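Local coordinates for protein glycoside Hydrolase (Bacteroides plebeius, PDB 5T3B) that probably hydrolyses glycosidic bonds in polysaccharides, as a family 50 glycoside hydrolase from a gut bacterium, at residues N84-T98 with W112-R124. Residues are numbered along the deposited sequence; the frame is centred on the assembly and turned at random.
Sequences NKYGSYAKGQKFKAT and WIVDPEGYPYYVR. With EDO (1,2-ethanediol), chain I; EDO (1,2-ethanediol), chain F; EDO (1,2-ethanediol), chain O.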
ATOM      1  N   ASN A  84     -21.072   3.154   6.968  1.00 10.22           N
ATOM      2  CA  ASN A  84     -21.320   2.152   7.956  1.00  9.69           C
ATOM      3  C   ASN A  84     -20.132   1.890   8.885  1.00 10.03           C
ATOM      4  O   ASN A  84     -19.139   2.642   8.868  1.00 10.74           O
ATOM      5  CB  ASN A  84     -21.845   0.868   7.344  1.00 11.14           C
ATOM      6  CG  ASN A  84     -20.787   0.120   6.539  1.00 11.10           C
ATOM      7  OD1 ASN A  84     -19.591   0.421   6.624  1.00 10.81           O
ATOM      8  ND2 ASN A  84     -21.212  -0.924   5.829  1.00 12.34           N
ATOM      9  N   LYS A  85     -20.220   0.867   9.740  1.00 10.37           N
ATOM     10  CA  LYS A  85     -19.195   0.649  10.749  1.00 11.00           C
ATOM     11  C   LYS A  85     -17.776   0.353  10.178  1.00 11.23           C
ATOM     12  O   LYS A  85     -16.797   0.494  10.884  1.00 13.47           O
ATOM     13  CB  LYS A  85     -19.628  -0.449  11.684  1.00 13.69           C
ATOM     14  CG  LYS A  85     -19.618  -1.811  11.079  1.00 15.28           C
ATOM     15  CD  LYS A  85     -20.123  -2.792  12.107  1.00 19.74           C
ATOM     16  CE  LYS A  85     -20.104  -4.138  11.542  1.00 23.22           C
ATOM     17  NZ  LYS A  85     -20.640  -5.164  12.497  1.00 27.12           N
ATOM     18  N   TYR A  86     -17.772  -0.089   8.909  1.00 10.09           N
ATOM     19  CA  TYR A  86     -16.527  -0.372   8.214  1.00  9.78           C
ATOM     20  C   TYR A  86     -15.934   0.858   7.510  1.00  9.23           C
ATOM     21  O   TYR A  86     -14.819   0.802   7.013  1.00 12.16           O
ATOM     22  CB  TYR A  86     -16.710  -1.493   7.181  1.00 11.37           C
ATOM     23  CG  TYR A  86     -17.171  -2.825   7.777  1.00 12.24           C
ATOM     24  CD1 TYR A  86     -16.309  -3.618   8.444  1.00 13.20           C
ATOM     25  CD2 TYR A  86     -18.490  -3.244   7.637  1.00 12.65           C
ATOM     26  CE1 TYR A  86     -16.742  -4.866   8.925  1.00 11.80           C
ATOM     27  CE2 TYR A  86     -18.927  -4.447   8.160  1.00 13.40           C
ATOM     28  CZ  TYR A  86     -18.075  -5.228   8.789  1.00 12.24           C
ATOM     29  OH  TYR A  86     -18.477  -6.472   9.329  1.00 14.25           O
ATOM     30  N   GLY A  87     -16.694   1.959   7.441  1.00  9.28           N
ATOM     31  CA  GLY A  87     -16.324   3.075   6.635  1.00  9.52           C
ATOM     32  C   GLY A  87     -16.754   3.015   5.184  1.00  9.29           C
ATOM     33  O   GLY A  87     -16.300   3.821   4.359  1.00  9.55           O
ATOM     34  N   SER A  88     -17.660   2.083   4.894  1.00  9.23           N
ATOM     35  CA  SER A  88     -18.176   1.913   3.542  1.00  8.94           C
ATOM     36  C   SER A  88     -19.339   2.840   3.302  1.00  9.08           C
ATOM     37  O   SER A  88     -20.110   3.097   4.251  1.00 10.38           O
ATOM     38  CB  SER A  88     -18.686   0.487   3.379  1.00 10.81           C
ATOM     39  OG  SER A  88     -17.688  -0.454   3.790  1.00 11.89           O
ATOM     40  N   TYR A  89     -19.480   3.339   2.089  1.00 10.11           N
ATOM     41  CA  TYR A  89     -20.591   4.212   1.796  1.00 10.48           C
ATOM     42  C   TYR A  89     -21.904   3.449   1.952  1.00 10.73           C
ATOM     43  O   TYR A  89     -22.047   2.403   1.386  1.00 11.47           O
ATOM     44  CB  TYR A  89     -20.456   4.815   0.425  1.00 11.41           C
ATOM     45  CG  TYR A  89     -21.401   5.972   0.175  1.00 12.91           C
ATOM     46  CD1 TYR A  89     -21.287   7.112   0.921  1.00 15.77           C
ATOM     47  CD2 TYR A  89     -22.455   5.886  -0.732  1.00 15.90           C
ATOM     48  CE1 TYR A  89     -22.106   8.195   0.739  1.00 18.11           C
ATOM     49  CE2 TYR A  89     -23.307   6.976  -0.894  1.00 17.56           C
ATOM     50  CZ  TYR A  89     -23.145   8.110  -0.140  1.00 17.97           C
ATOM     51  OH  TYR A  89     -23.953   9.205  -0.300  1.00 24.76           O
ATOM     52  N   ALA A  90     -22.839   4.039   2.716  1.00 10.87           N
ATOM     53  CA  ALA A  90     -24.025   3.303   3.094  1.00 13.31           C
ATOM     54  C   ALA A  90     -25.296   3.727   2.351  1.00 12.68           C
ATOM     55  O   ALA A  90     -26.354   3.115   2.526  1.00 17.79           O
ATOM     56  CB  ALA A  90     -24.223   3.481   4.627  1.00 15.67           C
ATOM     57  N   LYS A  91     -25.183   4.768   1.525  1.00 13.43           N
ATOM     58  CA  LYS A  91     -26.354   5.467   1.010  1.00 18.14           C
ATOM     59  C   LYS A  91     -26.557   5.442  -0.492  1.00 17.97           C
ATOM     60  O   LYS A  91     -27.423   6.136  -1.032  1.00 22.19           O
ATOM     61  CB  LYS A  91     -26.298   6.923   1.506  1.00 19.02           C
ATOM     62  CG  LYS A  91     -26.174   7.119   3.022  1.00 21.86           C
ATOM     63  CD  LYS A  91     -27.334   6.578   3.790  1.00 26.86           C
ATOM     64  CE  LYS A  91     -27.281   7.047   5.237  1.00 29.40           C
ATOM     65  NZ  LYS A  91     -28.424   6.396   5.962  1.00 34.49           N
ATOM     66  N   GLY A  92     -25.797   4.575  -1.151  1.00 15.79           N
ATOM     67  CA  GLY A  92     -25.765   4.485  -2.615  1.00 17.00           C
ATOM     68  C   GLY A  92     -25.879   3.039  -3.083  1.00 15.95           C
ATOM     69  O   GLY A  92     -26.769   2.278  -2.680  1.00 19.38           O
ATOM     70  N   GLN A  93     -24.973   2.649  -3.951  1.00 14.73           N
ATOM     71  CA  GLN A  93     -24.903   1.283  -4.482  1.00 15.14           C
ATOM     72  C   GLN A  93     -24.295   0.381  -3.480  1.00 13.36           C
ATOM     73  O   GLN A  93     -23.357   0.742  -2.760  1.00 16.67           O
ATOM     74  CB  GLN A  93     -24.073   1.295  -5.770  1.00 18.78           C
ATOM     75  CG  GLN A  93     -24.018  -0.030  -6.545  1.00 20.94           C
ATOM     76  CD  GLN A  93     -23.205   0.059  -7.807  1.00 24.89           C
ATOM     77  OE1 GLN A  93     -22.481   0.980  -8.002  1.00 28.56           O
ATOM     78  NE2 GLN A  93     -23.367  -0.915  -8.694  1.00 26.87           N
ATOM     79  N   LYS A  94     -24.795  -0.840  -3.453  1.00 13.24           N
ATOM     80  CA  LYS A  94     -24.149  -1.933  -2.752  1.00 13.20           C
ATOM     81  C   LYS A  94     -24.154  -3.155  -3.656  1.00 12.40           C
ATOM     82  O   LYS A  94     -24.807  -3.203  -4.715  1.00 14.15           O
ATOM     83  CB  LYS A  94     -24.774  -2.208  -1.422  1.00 17.57           C
ATOM     84  CG  LYS A  94     -26.104  -2.911  -1.426  1.00 21.04           C
ATOM     85  CD  LYS A  94     -26.645  -3.296  -0.014  1.00 25.99           C
ATOM     86  CE  LYS A  94     -25.861  -4.447   0.552  1.00 32.91           C
ATOM     87  NZ  LYS A  94     -26.017  -5.833  -0.118  1.00 24.81           N
ATOM     88  N   PHE A  95     -23.404  -4.151  -3.254  1.00 11.82           N
ATOM     89  CA  PHE A  95     -23.175  -5.365  -3.993  1.00 12.37           C
ATOM     90  C   PHE A  95     -23.588  -6.557  -3.162  1.00 12.87           C
ATOM     91  O   PHE A  95     -24.011  -6.441  -1.986  1.00 13.94           O
ATOM     92  CB  PHE A  95     -21.688  -5.457  -4.371  1.00 13.52           C
ATOM     93  CG  PHE A  95     -21.224  -4.316  -5.178  1.00 15.23           C
ATOM     94  CD1 PHE A  95     -21.314  -4.372  -6.567  1.00 19.51           C
ATOM     95  CD2 PHE A  95     -20.822  -3.150  -4.575  1.00 16.26           C
ATOM     96  CE1 PHE A  95     -20.942  -3.309  -7.341  1.00 23.47           C
ATOM     97  CE2 PHE A  95     -20.435  -2.058  -5.346  1.00 21.80           C
ATOM     98  CZ  PHE A  95     -20.490  -2.120  -6.726  1.00 22.03           C
ATOM     99  N   LYS A  96     -23.426  -7.752  -3.715  1.00 13.31           N
ATOM    100  CA  LYS A  96     -23.705  -8.960  -2.945  1.00 15.22           C
ATOM    101  C   LYS A  96     -22.830  -9.076  -1.706  1.00 14.20           C
ATOM    102  O   LYS A  96     -21.649  -8.884  -1.763  1.00 16.05           O
ATOM    103  CB  LYS A  96     -23.504 -10.198  -3.798  1.00 18.55           C
ATOM    104  CG  LYS A  96     -23.901 -11.496  -3.106  1.00 25.93           C
ATOM    105  CD  LYS A  96     -23.644 -12.707  -3.974  1.00 33.54           C
ATOM    106  CE  LYS A  96     -23.878 -13.989  -3.157  1.00 44.64           C
ATOM    107  NZ  LYS A  96     -23.310 -15.247  -3.781  1.00 54.98           N
ATOM    108  N   ALA A  97     -23.452  -9.447  -0.607  1.00 13.64           N
ATOM    109  CA  ALA A  97     -22.741  -9.720   0.659  1.00 14.04           C
ATOM    110  C   ALA A  97     -22.346 -11.140   0.721  1.00 14.05           C
ATOM    111  O   ALA A  97     -23.175 -12.027   0.480  1.00 17.25           O
ATOM    112  CB  ALA A  97     -23.657  -9.423   1.843  1.00 14.24           C
ATOM    113  N   THR A  98     -21.105 -11.410   1.128  1.00 12.21           N
ATOM    114  CA  THR A  98     -20.647 -12.768   1.411  1.00 11.90           C
ATOM    115  C   THR A  98     -20.217 -13.001   2.836  1.00 11.47           C
ATOM    116  O   THR A  98     -19.851 -14.138   3.230  1.00 14.83           O
ATOM    117  CB  THR A  98     -19.456 -13.144   0.512  1.00 12.40           C
ATOM    118  OG1 THR A  98     -18.377 -12.265   0.886  1.00 12.10           O
ATOM    119  CG2 THR A  98     -19.771 -13.036  -0.961  1.00 13.89           C
ATOM    120  N   TRP A 112     -13.873  -2.000  -6.643  1.00 10.48           N
ATOM    121  CA  TRP A 112     -14.110  -1.707  -5.245  1.00  9.99           C
ATOM    122  C   TRP A 112     -13.760  -2.861  -4.384  1.00  9.78           C
ATOM    123  O   TRP A 112     -14.059  -4.021  -4.716  1.00 12.05           O
ATOM    124  CB  TRP A 112     -15.600  -1.454  -5.004  1.00 10.79           C
ATOM    125  CG  TRP A 112     -16.186  -0.243  -5.616  1.00 12.36           C
ATOM    126  CD1 TRP A 112     -16.884  -0.241  -6.782  1.00 16.16           C
ATOM    127  CD2 TRP A 112     -16.106   1.124  -5.194  1.00 12.15           C
ATOM    128  NE1 TRP A 112     -17.238   0.996  -7.086  1.00 19.40           N
ATOM    129  CE2 TRP A 112     -16.817   1.865  -6.123  1.00 14.37           C
ATOM    130  CE3 TRP A 112     -15.552   1.771  -4.115  1.00 12.59           C
ATOM    131  CZ2 TRP A 112     -16.991   3.238  -6.021  1.00 15.79           C
ATOM    132  CZ3 TRP A 112     -15.750   3.153  -4.009  1.00 12.86           C
ATOM    133  CH2 TRP A 112     -16.446   3.848  -4.972  1.00 14.17           C
ATOM    134  N   ILE A 113     -13.150  -2.586  -3.233  1.00  8.95           N
ATOM    135  CA  ILE A 113     -13.297  -3.525  -2.123  1.00  8.93           C
ATOM    136  C   ILE A 113     -14.741  -3.414  -1.605  1.00  9.61           C
ATOM    137  O   ILE A 113     -15.252  -2.319  -1.463  1.00 11.24           O
ATOM    138  CB  ILE A 113     -12.302  -3.209  -0.999  1.00 10.35           C
ATOM    139  CG1 ILE A 113     -10.899  -3.391  -1.507  1.00 13.95           C
ATOM    140  CG2 ILE A 113     -12.620  -4.004   0.281  1.00 12.39           C
ATOM    141  CD1 ILE A 113     -10.557  -4.728  -1.824  1.00 17.29           C
ATOM    142  N   VAL A 114     -15.339  -4.587  -1.329  1.00  9.26           N
ATOM    143  CA  VAL A 114     -16.712  -4.661  -0.790  1.00 10.70           C
ATOM    144  C   VAL A 114     -16.576  -5.289   0.589  1.00  9.01           C
ATOM    145  O   VAL A 114     -15.846  -6.275   0.782  1.00 10.08           O
ATOM    146  CB  VAL A 114     -17.585  -5.513  -1.761  1.00 15.79           C
ATOM    147  CG1 VAL A 114     -18.875  -6.008  -1.176  1.00 18.52           C
ATOM    148  CG2 VAL A 114     -17.745  -4.633  -3.042  1.00 17.94           C
ATOM    149  N   ASP A 115     -17.307  -4.705   1.548  1.00  8.70           N
ATOM    150  CA  ASP A 115     -17.287  -5.159   2.912  1.00  9.20           C
ATOM    151  C   ASP A 115     -18.141  -6.394   3.142  1.00  8.66           C
ATOM    152  O   ASP A 115     -18.817  -6.861   2.209  1.00  9.97           O
ATOM    153  CB  ASP A 115     -17.584  -3.978   3.858  1.00  9.42           C
ATOM    154  CG  ASP A 115     -19.037  -3.598   3.953  1.00  9.44           C
ATOM    155  OD1 ASP A 115     -19.952  -4.351   3.607  1.00 10.16           O
ATOM    156  OD2 ASP A 115     -19.253  -2.438   4.454  1.00 11.72           O
ATOM    157  N   PRO A 116     -18.089  -6.965   4.327  1.00  8.85           N
ATOM    158  CA  PRO A 116     -18.864  -8.205   4.562  1.00  9.80           C
ATOM    159  C   PRO A 116     -20.374  -8.123   4.257  1.00 11.03           C
ATOM    160  O   PRO A 116     -20.965  -9.157   4.011  1.00 12.17           O
ATOM    161  CB  PRO A 116     -18.641  -8.455   6.028  1.00 10.60           C
ATOM    162  CG  PRO A 116     -17.192  -7.986   6.258  1.00 11.60           C
ATOM    163  CD  PRO A 116     -17.158  -6.714   5.441  1.00 10.91           C
ATOM    164  N   GLU A 117     -20.925  -6.920   4.328  1.00 10.12           N
ATOM    165  CA  GLU A 117     -22.360  -6.678   4.061  1.00 11.21           C
ATOM    166  C   GLU A 117     -22.634  -6.227   2.631  1.00 12.04           C
ATOM    167  O   GLU A 117     -23.760  -5.964   2.294  1.00 13.75           O
ATOM    168  CB  GLU A 117     -22.879  -5.663   5.060  1.00 12.72           C
ATOM    169  CG  GLU A 117     -22.828  -6.169   6.470  1.00 14.80           C
ATOM    170  CD  GLU A 117     -23.282  -5.148   7.509  1.00 15.40           C
ATOM    171  OE1 GLU A 117     -24.351  -4.482   7.283  1.00 18.28           O
ATOM    172  OE2 GLU A 117     -22.640  -5.078   8.588  1.00 16.95           O
ATOM    173  N   GLY A 118     -21.598  -6.181   1.799  1.00 10.21           N
ATOM    174  CA  GLY A 118     -21.775  -5.816   0.434  1.00 11.39           C
ATOM    175  C   GLY A 118     -21.592  -4.345   0.074  1.00  9.90           C
ATOM    176  O   GLY A 118     -21.703  -3.963  -1.098  1.00 11.50           O
ATOM    177  N   TYR A 119     -21.246  -3.502   1.065  1.00  9.40           N
ATOM    178  CA  TYR A 119     -21.105  -2.104   0.790  1.00  9.13           C
ATOM    179  C   TYR A 119     -19.682  -1.770   0.318  1.00  8.47           C
ATOM    180  O   TYR A 119     -18.722  -2.414   0.760  1.00  9.90           O
ATOM    181  CB  TYR A 119     -21.471  -1.271   2.003  1.00 10.42           C
ATOM    182  CG  TYR A 119     -22.908  -1.370   2.373  1.00 11.85           C
ATOM    183  CD1 TYR A 119     -23.837  -0.450   1.891  1.00 13.38           C
ATOM    184  CD2 TYR A 119     -23.350  -2.389   3.196  1.00 16.47           C
ATOM    185  CE1 TYR A 119     -25.179  -0.583   2.209  1.00 16.30           C
ATOM    186  CE2 TYR A 119     -24.677  -2.527   3.489  1.00 20.55           C
ATOM    187  CZ  TYR A 119     -25.575  -1.642   3.009  1.00 20.10           C
ATOM    188  OH  TYR A 119     -26.909  -1.776   3.353  1.00 32.53           O
ATOM    189  N   PRO A 120     -19.587  -0.801  -0.579  1.00  9.18           N
ATOM    190  CA  PRO A 120     -18.261  -0.457  -1.131  1.00  9.67           C
ATOM    191  C   PRO A 120     -17.406   0.281  -0.062  1.00  9.06           C
ATOM    192  O   PRO A 120     -17.826   1.331   0.434  1.00  9.93           O
ATOM    193  CB  PRO A 120     -18.581   0.474  -2.311  1.00 11.03           C
ATOM    194  CG  PRO A 120     -19.894   1.068  -1.945  1.00 12.37           C
ATOM    195  CD  PRO A 120     -20.642   0.021  -1.192  1.00 11.06           C
ATOM    196  N   TYR A 121     -16.230  -0.267   0.203  1.00  8.99           N
ATOM    197  CA  TYR A 121     -15.298   0.301   1.141  1.00  8.85           C
ATOM    198  C   TYR A 121     -14.118   0.836   0.371  1.00  8.93           C
ATOM    199  O   TYR A 121     -13.289   0.042  -0.105  1.00 10.36           O
ATOM    200  CB  TYR A 121     -14.808  -0.733   2.174  1.00  9.04           C
ATOM    201  CG  TYR A 121     -13.707  -0.221   3.062  1.00  8.80           C
ATOM    202  CD1 TYR A 121     -13.841   1.014   3.713  1.00  9.25           C
ATOM    203  CD2 TYR A 121     -12.504  -0.904   3.172  1.00  9.53           C
ATOM    204  CE1 TYR A 121     -12.820   1.560   4.436  1.00  9.31           C
ATOM    205  CE2 TYR A 121     -11.457  -0.359   3.926  1.00  9.33           C
ATOM    206  CZ  TYR A 121     -11.623   0.859   4.552  1.00  8.93           C
ATOM    207  OH  TYR A 121     -10.582   1.454   5.246  1.00 10.11           O
ATOM    208  N   TYR A 122     -13.984   2.141   0.264  1.00  8.14           N
ATOM    209  CA  TYR A 122     -12.830   2.757  -0.339  1.00  8.27           C
ATOM    210  C   TYR A 122     -11.737   2.745   0.701  1.00  7.06           C
ATOM    211  O   TYR A 122     -11.892   3.320   1.787  1.00  8.44           O
ATOM    212  CB  TYR A 122     -13.134   4.162  -0.863  1.00  9.24           C
ATOM    213  CG  TYR A 122     -12.032   4.634  -1.770  1.00  8.72           C
ATOM    214  CD1 TYR A 122     -11.957   4.222  -3.079  1.00  9.42           C
ATOM    215  CD2 TYR A 122     -10.962   5.390  -1.285  1.00  8.58           C
ATOM    216  CE1 TYR A 122     -10.910   4.586  -3.892  1.00  8.89           C
ATOM    217  CE2 TYR A 122      -9.892   5.721  -2.106  1.00  9.01           C
ATOM    218  CZ  TYR A 122      -9.877   5.337  -3.433  1.00  8.68           C
ATOM    219  OH  TYR A 122      -8.832   5.681  -4.233  1.00  9.45           O
ATOM    220  N   VAL A 123     -10.619   2.063   0.425  1.00  8.25           N
ATOM    221  CA  VAL A 123      -9.638   1.838   1.478  1.00  8.08           C
ATOM    222  C   VAL A 123      -8.951   3.156   1.843  1.00  7.56           C
ATOM    223  O   VAL A 123      -8.359   3.819   0.975  1.00  8.04           O
ATOM    224  CB  VAL A 123      -8.565   0.805   1.085  1.00  8.84           C
ATOM    225  CG1 VAL A 123      -7.592   0.616   2.215  1.00 10.00           C
ATOM    226  CG2 VAL A 123      -9.235  -0.516   0.714  1.00 10.74           C
ATOM    227  N   ARG A 124      -9.002   3.519   3.142  1.00  7.70           N
ATOM    228  CA  ARG A 124      -8.256   4.644   3.710  1.00  7.02           C
ATOM    229  C   ARG A 124      -7.630   4.138   4.988  1.00  7.30           C
ATOM    230  O   ARG A 124      -8.294   3.994   5.994  1.00  8.40           O
ATOM    231  CB  ARG A 124      -9.173   5.838   3.909  1.00  8.13           C
ATOM    232  CG  ARG A 124      -9.557   6.548   2.610  1.00  7.96           C
ATOM    233  CD  ARG A 124     -10.961   7.136   2.644  1.00  8.12           C
ATOM    234  NE  ARG A 124     -11.925   6.036   2.727  1.00  7.19           N
ATOM    235  CZ  ARG A 124     -13.088   6.052   3.356  1.00  7.55           C
ATOM    236  NH1 ARG A 124     -13.618   7.197   3.761  1.00  9.93           N
ATOM    237  NH2 ARG A 124     -13.709   4.903   3.565  1.00  9.35           N
TER
HETATM  238  C1  EDO I 507     -28.030   1.282   0.003  1.00 23.57           C
HETATM  239  O1  EDO I 507     -28.548   2.454  -0.681  1.00 22.84           O
HETATM  240  C2  EDO I 507     -28.596   0.025  -0.679  1.00 25.42           C
HETATM  241  O2  EDO I 507     -30.052   0.084  -0.721  1.00 26.46           O
HETATM  242  C1  EDO F 504     -20.286   4.230  -3.778  1.00 27.27           C
HETATM  243  O1  EDO F 504     -20.201   5.638  -4.060  1.00 29.90           O
HETATM  244  C2  EDO F 504     -21.409   3.552  -4.453  1.00 30.94           C
HETATM  245  O2  EDO F 504     -22.601   4.359  -4.461  1.00 25.50           O
HETATM  246  C1  EDO O 513     -28.943  -8.158  -2.281  1.00 27.98           C
HETATM  247  O1  EDO O 513     -27.557  -8.348  -2.480  1.00 30.02           O
HETATM  248  C2  EDO O 513     -29.015  -6.738  -1.820  1.00 34.64           C
HETATM  249  O2  EDO O 513     -28.710  -6.610  -0.430  1.00 36.73           O
HETATM  250  O   HOH W   1     -24.092  -1.533   6.737  1.00 24.84           O
HETATM  251  O   HOH W   2     -21.121  -6.827   9.813  1.00 20.45           O
HETATM  252  O   HOH W   3     -19.069  -9.393   0.917  1.00 10.76           O
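Two Asx turns, headed by Asn84 and Asp115, meet through their side chains where the loop 84-98 wraps a beta hairpin. Asn84 ND2 donates an almost straight bond (175°) to the syn lone pair of Asp115 OD2, 2.8 Å away, with the amide and carboxylate nearly coplanar. Ser88 OG donates to Asp115 OD2 at 2.6 Å, on its anti side and 33° out of the carboxylate plane. The other oxygen, OD1, takes Glu117 N and Tyr119 N from opposite faces; with chi1 at 78°, CG sits between the backbone N and the carbonyl carbon of Asp115, which turns OD1 back toward the amides of the type I turn ending at Gly118. Trading Asp115 for an alanine removes both oxygens, which would probably leave Asn84 ND2 and Ser88 OG without their shared acceptor and the Glu117 and Tyr119 amides without OD1.

That turn joins strands 111-114 and 120-126, and the loop grips both its flanks. On one, Pro116 CD sits over one face of the Tyr86 ring, a CH-pi contact 3.9 Å from the ring centroid. On the other, Phe95 N bonds Gly118 O at 2.8 Å, and Phe95 CD2 packs 3.7 Å from Val114 CG2. Lys94 bends at chi3 and chi4, laying CE over one face of Tyr119 while NZ donates to Phe95 O. Farther along, Arg124 NH2 reaches Gly87 O at 2.9 Å; Tyr473 also bonds this carbonyl, while Arg124 NH1 bonds Tyr79 OH.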